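PDB 5AZ0: uncharacterized protein from Bombyx mori, which probably catalyses the NAD(P)H-dependent reduction of aldehydes and ketones, as a TIM-barrel member of the aldo-keto reductase family. Local coordinates for residues F74-P79 against R342-G347; G227-S232 against P241-P246. All coordinates share one frame; numbering follows the deposited sequence.

Contact 1: residues F74-P79 against R342-G347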
# COMPACT_ATOMS: atom_id res chain seq x y z
N PHE A 74 -11.70 -3.45 -1.83
CA PHE A 74 -12.28 -2.32 -1.10
C PHE A 74 -12.25 -0.96 -1.79
O PHE A 74 -12.97 -0.10 -1.39
CB PHE A 74 -11.60 -2.19 0.28
CG PHE A 74 -12.26 -1.21 1.20
CD1 PHE A 74 -13.49 -1.50 1.76
CD2 PHE A 74 -11.62 -0.00 1.56
CE1 PHE A 74 -14.12 -0.59 2.64
CE2 PHE A 74 -12.23 0.91 2.44
CZ PHE A 74 -13.49 0.62 2.97
N TYR A 75 -11.35 -0.72 -2.73
CA TYR A 75 -11.24 0.59 -3.34
C TYR A 75 -12.25 0.91 -4.44
O TYR A 75 -12.26 2.02 -4.96
CB TYR A 75 -9.84 0.81 -3.84
CG TYR A 75 -8.70 0.65 -2.81
CD1 TYR A 75 -8.92 0.65 -1.43
CD2 TYR A 75 -7.41 0.52 -3.27
CE1 TYR A 75 -7.86 0.51 -0.53
CE2 TYR A 75 -6.35 0.38 -2.39
CZ TYR A 75 -6.55 0.38 -1.03
OH TYR A 75 -5.43 0.20 -0.24
N ARG A 76 -13.06 -0.08 -4.81
CA ARG A 76 -14.26 0.07 -5.63
C ARG A 76 -13.96 0.18 -7.11
O ARG A 76 -14.81 -0.09 -7.87
CB ARG A 76 -15.20 1.26 -5.21
CG ARG A 76 -16.06 1.02 -3.96
CD ARG A 76 -15.53 1.74 -2.77
NE ARG A 76 -16.49 1.83 -1.69
CZ ARG A 76 -16.28 1.50 -0.41
NH1 ARG A 76 -15.08 1.02 0.05
NH2 ARG A 76 -17.28 1.67 0.46
N VAL A 77 -12.74 0.51 -7.48
CA VAL A 77 -12.42 0.91 -8.81
C VAL A 77 -11.68 -0.17 -9.63
O VAL A 77 -11.11 0.15 -10.66
CB VAL A 77 -11.58 2.23 -8.78
CG1 VAL A 77 -12.47 3.36 -8.26
CG2 VAL A 77 -10.28 2.12 -7.94
N GLU A 78 -11.66 -1.44 -9.20
CA GLU A 78 -10.91 -2.45 -9.98
C GLU A 78 -11.38 -2.54 -11.45
O GLU A 78 -10.54 -2.62 -12.36
CB GLU A 78 -10.99 -3.84 -9.33
CG GLU A 78 -10.23 -3.94 -7.98
CD GLU A 78 -10.58 -5.18 -7.20
OE1 GLU A 78 -11.79 -5.41 -7.04
OE2 GLU A 78 -9.68 -5.95 -6.75
N PRO A 79 -12.71 -2.50 -11.70
CA PRO A 79 -13.17 -2.59 -13.14
C PRO A 79 -12.58 -1.47 -13.97
O PRO A 79 -11.97 -1.70 -15.01
CB PRO A 79 -14.71 -2.54 -13.01
CG PRO A 79 -14.96 -3.04 -11.61
CD PRO A 79 -13.88 -2.40 -10.80
N ARG A 342 -17.80 -1.82 5.29
CA ARG A 342 -18.36 -3.18 5.39
C ARG A 342 -19.11 -3.71 4.13
O ARG A 342 -19.08 -4.90 3.88
CB ARG A 342 -19.34 -3.24 6.57
CG ARG A 342 -18.71 -3.31 7.95
CD ARG A 342 -19.75 -3.37 9.10
NE ARG A 342 -20.70 -2.25 9.20
CZ ARG A 342 -22.00 -2.24 8.82
NH1 ARG A 342 -22.61 -3.28 8.23
NH2 ARG A 342 -22.73 -1.12 9.00
N LYS A 343 -19.85 -2.85 3.43
CA LYS A 343 -20.76 -3.23 2.32
C LYS A 343 -20.64 -2.16 1.27
O LYS A 343 -20.75 -0.99 1.58
CB LYS A 343 -22.22 -3.28 2.77
CG LYS A 343 -22.54 -4.46 3.68
CD LYS A 343 -23.96 -4.40 4.29
CE LYS A 343 -24.38 -5.82 4.66
NZ LYS A 343 -25.43 -5.92 5.68
N TRP A 344 -20.40 -2.57 0.03
CA TRP A 344 -20.27 -1.61 -1.08
C TRP A 344 -20.45 -2.36 -2.44
O TRP A 344 -20.35 -3.61 -2.49
CB TRP A 344 -18.90 -0.88 -1.01
CG TRP A 344 -17.69 -1.84 -1.29
CD1 TRP A 344 -17.07 -2.05 -2.50
CD2 TRP A 344 -17.03 -2.70 -0.35
NE1 TRP A 344 -16.07 -2.98 -2.37
CE2 TRP A 344 -16.03 -3.41 -1.06
CE3 TRP A 344 -17.17 -2.93 1.02
CZ2 TRP A 344 -15.19 -4.33 -0.46
CZ3 TRP A 344 -16.35 -3.86 1.62
CH2 TRP A 344 -15.36 -4.56 0.87
N LYS A 345 -20.65 -1.59 -3.51
CA LYS A 345 -20.64 -2.10 -4.89
C LYS A 345 -19.37 -1.62 -5.64
O LYS A 345 -18.84 -0.55 -5.34
CB LYS A 345 -21.96 -1.71 -5.64
CG LYS A 345 -21.93 -0.40 -6.47
CD LYS A 345 -23.04 -0.32 -7.53
CE LYS A 345 -22.78 0.77 -8.58
NZ LYS A 345 -21.70 0.41 -9.55
N ASN A 346 -18.95 -2.38 -6.67
CA ASN A 346 -17.77 -2.02 -7.53
C ASN A 346 -18.08 -1.59 -9.00
O ASN A 346 -18.87 -2.24 -9.67
CB ASN A 346 -16.77 -3.20 -7.53
CG ASN A 346 -16.60 -3.78 -6.14
OD1 ASN A 346 -15.73 -3.33 -5.41
ND2 ASN A 346 -17.45 -4.74 -5.76
N GLY A 347 -17.40 -0.54 -9.51
CA GLY A 347 -17.74 0.05 -10.82
C GLY A 347 -18.93 1.01 -10.73
O GLY A 347 -19.40 1.55 -11.75
O HOH W 1 -13.16 -2.95 -6.98
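Phe74 and Arg76 both press on one face of the Trp344 indole. Phe74 comes edge first, its CD1 3.7 Å from Trp344 CH2, and the two rings form a T-shaped pair with planes at 83°. The guanidinium of Arg76 instead lies nearly flat against the other end of the indole, tilted by 23°. It sits off-centre: NH2 comes within 3.4 Å of Trp344 CB, and the cation-pi contact runs from Arg76 CZ to the five-membered ring. Arg76 CG lies 3.5 Å from Trp344 CD1, and the bend at chi2 (104°) turns CD, from which the chain runs on across the indole face toward Trp344 CB. Arginine suits this place because its flat face can stack while its N-H groups still bond: NH1 reaches Phe74 O at 2.8 Å, near the guanidinium plane, and NH2 makes a second bond, to Ala340 O.

In the barrel, Phe74 to Val77 end the connection from strand 68-70, Val77 as the N-cap residue, and Glu78 and Pro79 open helix 78-90; the C-terminal tail crosses here. Gly347 N donates a nearly straight bond to Arg76 O (3.1 Å). Asn346 OD1 accepts a weak bond from Trp344 NE1 at the indole edge. A water lies 3.0 Å from Asn346 OD1 and accepts from Glu78 N at the start of the helix. Glu78, buried, pairs with Arg125 of helix 112-126.

Contact 2: residues G227-S232 against P241-P246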
# COMPACT_ATOMS: atom_id res chain seq x y z
N GLY A 227 2.07 11.09 5.39
CA GLY A 227 1.37 11.24 6.64
C GLY A 227 0.43 12.42 6.56
O GLY A 227 -0.37 12.51 5.63
N THR A 228 0.54 13.35 7.51
CA THR A 228 -0.34 14.56 7.52
C THR A 228 0.37 15.77 6.92
O THR A 228 -0.06 16.88 7.09
CB THR A 228 -0.84 14.88 8.96
OG1 THR A 228 0.28 15.00 9.86
CG2 THR A 228 -1.83 13.77 9.48
N MET A 229 1.45 15.58 6.19
CA MET A 229 2.20 16.71 5.68
C MET A 229 1.44 17.46 4.61
O MET A 229 1.49 18.69 4.56
CB MET A 229 3.53 16.28 5.10
CG MET A 229 4.34 17.46 4.66
SD MET A 229 5.98 16.94 4.25
CE MET A 229 5.70 16.19 2.65
N VAL A 230 0.81 16.69 3.74
CA VAL A 230 -0.06 17.25 2.69
C VAL A 230 -1.44 17.74 3.21
O VAL A 230 -2.10 17.02 3.98
CB VAL A 230 -0.24 16.22 1.52
CG1 VAL A 230 1.10 15.99 0.81
CG2 VAL A 230 -0.88 14.89 1.98
N PRO A 231 -1.90 18.95 2.78
CA PRO A 231 -3.22 19.50 3.18
C PRO A 231 -4.44 18.53 3.38
O PRO A 231 -5.13 18.62 4.40
CB PRO A 231 -3.49 20.54 2.08
CG PRO A 231 -2.13 21.05 1.70
CD PRO A 231 -1.13 19.95 2.00
N SER A 232 -4.69 17.61 2.44
CA SER A 232 -5.73 16.58 2.65
C SER A 232 -5.44 15.69 3.88
O SER A 232 -6.19 15.70 4.84
CB SER A 232 -5.87 15.69 1.42
OG SER A 232 -4.64 15.04 1.12
N PRO A 241 6.57 17.54 10.00
CA PRO A 241 6.66 18.66 9.07
C PRO A 241 5.40 18.95 8.28
O PRO A 241 4.69 18.01 7.83
CB PRO A 241 7.71 18.18 8.09
CG PRO A 241 7.58 16.69 8.07
CD PRO A 241 6.89 16.27 9.33
N LYS A 242 5.15 20.25 8.11
CA LYS A 242 4.20 20.77 7.12
C LYS A 242 4.94 21.09 5.87
O LYS A 242 6.17 20.99 5.85
CB LYS A 242 3.42 21.97 7.68
CG LYS A 242 2.41 21.59 8.77
CD LYS A 242 1.82 20.16 8.61
CE LYS A 242 0.90 19.69 9.74
NZ LYS A 242 0.92 18.20 9.81
N LEU A 243 4.23 21.39 4.78
CA LEU A 243 4.94 21.61 3.47
C LEU A 243 5.85 22.83 3.48
O LEU A 243 6.83 22.86 2.73
CB LEU A 243 3.94 21.75 2.30
CG LEU A 243 3.21 20.48 1.86
CD1 LEU A 243 2.00 20.79 0.98
CD2 LEU A 243 4.19 19.54 1.18
N ASP A 244 5.54 23.82 4.34
CA ASP A 244 6.36 25.03 4.54
C ASP A 244 7.40 24.85 5.65
O ASP A 244 7.79 25.83 6.27
CB ASP A 244 5.47 26.27 4.82
CG ASP A 244 4.55 26.11 6.05
OD1 ASP A 244 4.75 25.19 6.87
OD2 ASP A 244 3.60 26.92 6.20
N ASN A 245 7.87 23.62 5.91
CA ASN A 245 8.84 23.38 6.99
C ASN A 245 10.24 23.77 6.55
O ASN A 245 10.76 23.21 5.56
CB ASN A 245 8.80 21.93 7.50
CG ASN A 245 9.84 21.67 8.58
OD1 ASN A 245 11.06 21.50 8.31
ND2 ASN A 245 9.36 21.63 9.81
N PRO A 246 10.88 24.75 7.27
CA PRO A 246 12.17 25.22 6.81
C PRO A 246 13.25 24.18 6.67
O PRO A 246 14.05 24.27 5.71
CB PRO A 246 12.56 26.29 7.87
CG PRO A 246 11.26 26.83 8.33
CD PRO A 246 10.33 25.64 8.32
O HOH W 2 1.02 21.26 4.93
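The long loop that follows the seventh barrel strand, 219-223, folds back on itself where Met229, Thr228 and Pro231 meet residues 241-243; its position is consistent with the loop that in related aldo-keto reductases closes over the cofactor. Met229 and Leu243 carry the apolar contact. Met229 CG stands anti to the backbone N (chi1 -176°), which sets this methylene 3.2 Å from Pro241 O, while CA makes a C-H...O contact with the same oxygen. Farther out, SD lies 4.1 Å from Pro241 CG, and the turn at chi3 (77°) brings the terminal methyl to 4.0 Å from Leu243 CD2. A long, unbranched, flexible side chain suits this place, since it can follow a proline and a leucine in succession. Leucine puts its two methyls to separate use: CD2 faces Met229, and CD1 meets Pro231 CD at 3.4 Å, closer than normal and doubtful in detail.

Polar links run alongside. Lys242 CB points away from the facing segment, yet the bend at chi2 turns CD back and the extended remainder carries NZ across. There NZ bonds Ser238 OG foremost, with Pro239 O and a long 3.2 Å bond from NZ to Thr228 O beside it, the last from above the carbonyl plane (66° out of it). Several oxygens of the loop thus share one cation. A water donates to Met229 O at 2.6 Å and accepts from Leu243 N, joining the two backbones.

Lys242 to Asn245 form a type I turn, and Asn245, the N-cap, bonds Met248 N through OD1 at the start of helix 246-255. Pro241 rests against Phe306, while Met229 and Leu243 lie on helix 259-269, Met229 reaching Val259, Thr260 and Asn263 and Leu243 reaching Thr260.

Both contacts are partly buried and lie toward the periphery, their centres about 17 and about 20 Å from the centre of the chain, with about 14 Å between their nearest atoms. They differ in span: contact 1 joins the loop after the second barrel strand and the start of helix 78-90 to the C-terminal tail, far apart in sequence, whereas contact 2 is local, closing a single loop after the seventh strand around an unmodelled piece, 233-235. Contact 1 depends on aromatic and cation-pi stacking with a direct backbone bond; contact 2 on aliphatic and thioether packing, a lysine gathering two carbonyl oxygens and a serine hydroxyl, and a water bridge. Each also touches a helix, 112-126 for contact 1 and 259-269 for contact 2.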